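Poly-beta-1,6-N-acetyl-D-glucosamine export protein (Escherichia coli, PDB 4Y25) exports the biofilm polysaccharide poly-beta-1,6-N-acetyl-D-glucosamine, apparently in partly N-deacetylated form, across the bacterial outer membrane. Local coordinates at residues 214-220 and 231-237. Numbering follows the deposited sequence.
Sequences PAFEASH and EQIFSAG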
loop_
_atom_site.group_PDB
_atom_site.type_symbol
_atom_site.label_atom_id
_atom_site.label_comp_id
_atom_site.label_asym_id
_atom_site.label_seq_id
_atom_site.Cartn_x
_atom_site.Cartn_y
_atom_site.Cartn_z
ATOM N N PRO A 214 9.992 3.646 15.075
ATOM C CA PRO A 214 10.609 2.325 15.198
ATOM C C PRO A 214 9.553 1.280 15.531
ATOM O O PRO A 214 8.743 1.487 16.435
ATOM C CB PRO A 214 11.605 2.503 16.346
ATOM C CG PRO A 214 11.036 3.601 17.163
ATOM C CD PRO A 214 10.346 4.529 16.199
ATOM N N ALA A 215 9.555 0.175 14.795
ATOM C CA ALA A 215 8.532 -0.844 14.969
ATOM C C ALA A 215 9.100 -2.232 14.745
ATOM O O ALA A 215 10.112 -2.394 14.062
ATOM C CB ALA A 215 7.374 -0.591 14.024
ATOM N N PHE A 216 8.449 -3.234 15.326
ATOM C CA PHE A 216 8.835 -4.614 15.071
ATOM C C PHE A 216 7.638 -5.413 14.581
ATOM O O PHE A 216 6.488 -5.019 14.774
ATOM C CB PHE A 216 9.436 -5.266 16.324
ATOM C CG PHE A 216 8.417 -5.835 17.272
ATOM C CD1 PHE A 216 7.740 -5.016 18.161
ATOM C CD2 PHE A 216 8.147 -7.196 17.285
ATOM C CE1 PHE A 216 6.806 -5.542 19.038
ATOM C CE2 PHE A 216 7.215 -7.728 18.157
ATOM C CZ PHE A 216 6.543 -6.900 19.035
ATOM N N GLU A 217 7.923 -6.531 13.929
ATOM C CA GLU A 217 6.884 -7.445 13.488
ATOM C C GLU A 217 7.307 -8.862 13.833
ATOM O O GLU A 217 8.482 -9.214 13.699
ATOM C CB GLU A 217 6.627 -7.304 11.986
ATOM C CG GLU A 217 5.440 -8.104 11.483
ATOM C CD GLU A 217 5.205 -7.929 9.996
ATOM O OE1 GLU A 217 4.230 -7.243 9.624
ATOM O OE2 GLU A 217 5.995 -8.480 9.199
ATOM N N ALA A 218 6.356 -9.666 14.293
ATOM C CA ALA A 218 6.645 -11.044 14.662
ATOM C C ALA A 218 5.672 -12.003 13.991
ATOM O O ALA A 218 4.466 -11.937 14.219
ATOM C CB ALA A 218 6.599 -11.209 16.174
ATOM N N SER A 219 6.203 -12.886 13.153
ATOM C CA SER A 219 5.393 -13.908 12.501
ATOM C C SER A 219 5.500 -15.227 13.251
ATOM O O SER A 219 6.566 -15.840 13.291
ATOM C CB SER A 219 5.823 -14.100 11.045
ATOM O OG SER A 219 5.639 -12.913 10.294
ATOM N N HIS A 220 4.398 -15.659 13.854
ATOM C CA HIS A 220 4.377 -16.939 14.549
ATOM C C HIS A 220 3.614 -17.977 13.736
ATOM O O HIS A 220 2.574 -17.678 13.149
ATOM C CB HIS A 220 3.758 -16.799 15.937
ATOM C CG HIS A 220 3.813 -18.058 16.745
ATOM N ND1 HIS A 220 2.685 -18.685 17.227
ATOM C CD2 HIS A 220 4.863 -18.812 17.147
ATOM C CE1 HIS A 220 3.037 -19.767 17.897
ATOM N NE2 HIS A 220 4.354 -19.867 17.864
ATOM N N GLU A 231 -0.265 -18.919 9.697
ATOM C CA GLU A 231 0.522 -18.118 10.632
ATOM C C GLU A 231 -0.248 -16.918 11.179
ATOM O O GLU A 231 -1.205 -16.449 10.567
ATOM C CB GLU A 231 1.811 -17.634 9.965
ATOM C CG GLU A 231 1.593 -16.643 8.834
ATOM C CD GLU A 231 2.867 -15.922 8.427
ATOM O OE1 GLU A 231 3.890 -16.075 9.128
ATOM O OE2 GLU A 231 2.845 -15.201 7.407
ATOM N N GLN A 232 0.176 -16.426 12.339
ATOM C CA GLN A 232 -0.377 -15.193 12.885
ATOM C C GLN A 232 0.684 -14.100 12.909
ATOM O O GLN A 232 1.863 -14.360 13.160
ATOM C CB GLN A 232 -0.938 -15.407 14.291
ATOM C CG GLN A 232 0.096 -15.801 15.321
ATOM C CD GLN A 232 -0.495 -15.939 16.704
ATOM O OE1 GLN A 232 -1.689 -15.709 16.907
ATOM N NE2 GLN A 232 0.336 -16.318 17.668
ATOM N N ILE A 233 0.255 -12.873 12.648
ATOM C CA ILE A 233 1.172 -11.752 12.566
ATOM C C ILE A 233 0.871 -10.719 13.642
ATOM O O ILE A 233 -0.228 -10.172 13.696
ATOM C CB ILE A 233 1.098 -11.077 11.188
ATOM C CG1 ILE A 233 1.248 -12.121 10.079
ATOM C CG2 ILE A 233 2.156 -9.991 11.077
ATOM C CD1 ILE A 233 0.689 -11.681 8.744
ATOM N N PHE A 234 1.848 -10.461 14.503
ATOM C CA PHE A 234 1.725 -9.382 15.471
ATOM C C PHE A 234 2.763 -8.307 15.190
ATOM O O PHE A 234 3.944 -8.605 15.016
ATOM C CB PHE A 234 1.880 -9.899 16.901
ATOM C CG PHE A 234 1.897 -8.809 17.931
ATOM C CD1 PHE A 234 0.781 -8.011 18.129
ATOM C CD2 PHE A 234 3.031 -8.571 18.692
ATOM C CE1 PHE A 234 0.793 -6.999 19.074
ATOM C CE2 PHE A 234 3.047 -7.561 19.639
ATOM C CZ PHE A 234 1.927 -6.774 19.829
ATOM N N SER A 235 2.315 -7.056 15.137
ATOM C CA SER A 235 3.216 -5.937 14.891
ATOM C C SER A 235 2.890 -4.775 15.821
ATOM O O SER A 235 1.724 -4.528 16.135
ATOM C CB SER A 235 3.136 -5.480 13.433
ATOM O OG SER A 235 1.838 -5.006 13.118
ATOM N N ALA A 236 3.926 -4.067 16.258
ATOM C CA ALA A 236 3.759 -2.948 17.177
ATOM C C ALA A 236 4.814 -1.875 16.938
ATOM O O ALA A 236 5.967 -2.178 16.622
ATOM C CB ALA A 236 3.816 -3.432 18.617
ATOM N N GLY A 237 4.412 -0.619 17.091
ATOM C CA GLY A 237 5.312 0.496 16.873
ATOM C C GLY A 237 5.010 1.679 17.769
ATOM O O GLY A 237 3.848 2.019 18.001
#
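With chi1 at 85°, the ring of F216 sits between its own backbone N and carbonyl carbon and leans over the neighbouring strand, while F234, its CG anti to the backbone N (chi1 174°), carries its ring to meet it. The rings touch through F216 CZ and F234 CE2, 3.6 Å apart, at an oblique interplanar angle of 71°. F216 CE1 also meets the methyl of A236, 3.7 Å from its CB, where a small side chain suits a place next to the ring.

Farther along this face, H220 and Q232 lie side by side. A weak hydrogen bond runs from Q232 NE2 to H220 ND1 (3.4 Å), while Q232 OE1 is bonded to Y256 OH on the next strand, so the amide spans three strands.

E217, S219, I233 and S235 share the other face with A215 and G237. The extended chain of E217 crosses I233, its CG 3.8 Å from I233 CG2, so the aliphatic part of the glutamate packs on the isoleucine. G237, lacking a side chain, admits the methyl of A215 close to its backbone (A215 CB to G237 CA, 3.7 Å).

Paired N-H...O bonds join F216 with A236, A218 with F234 and H220 with Q232, binding the two arms of this antiparallel hairpin within the 16-stranded PgaA barrel. The face with F216, A218, F234 and A236 is apolar until it reaches H220 and Q232, whereas E217, S219 and S235 make the other more polar, consistent with F216 and F234 facing the membrane and the E217 side facing the export channel.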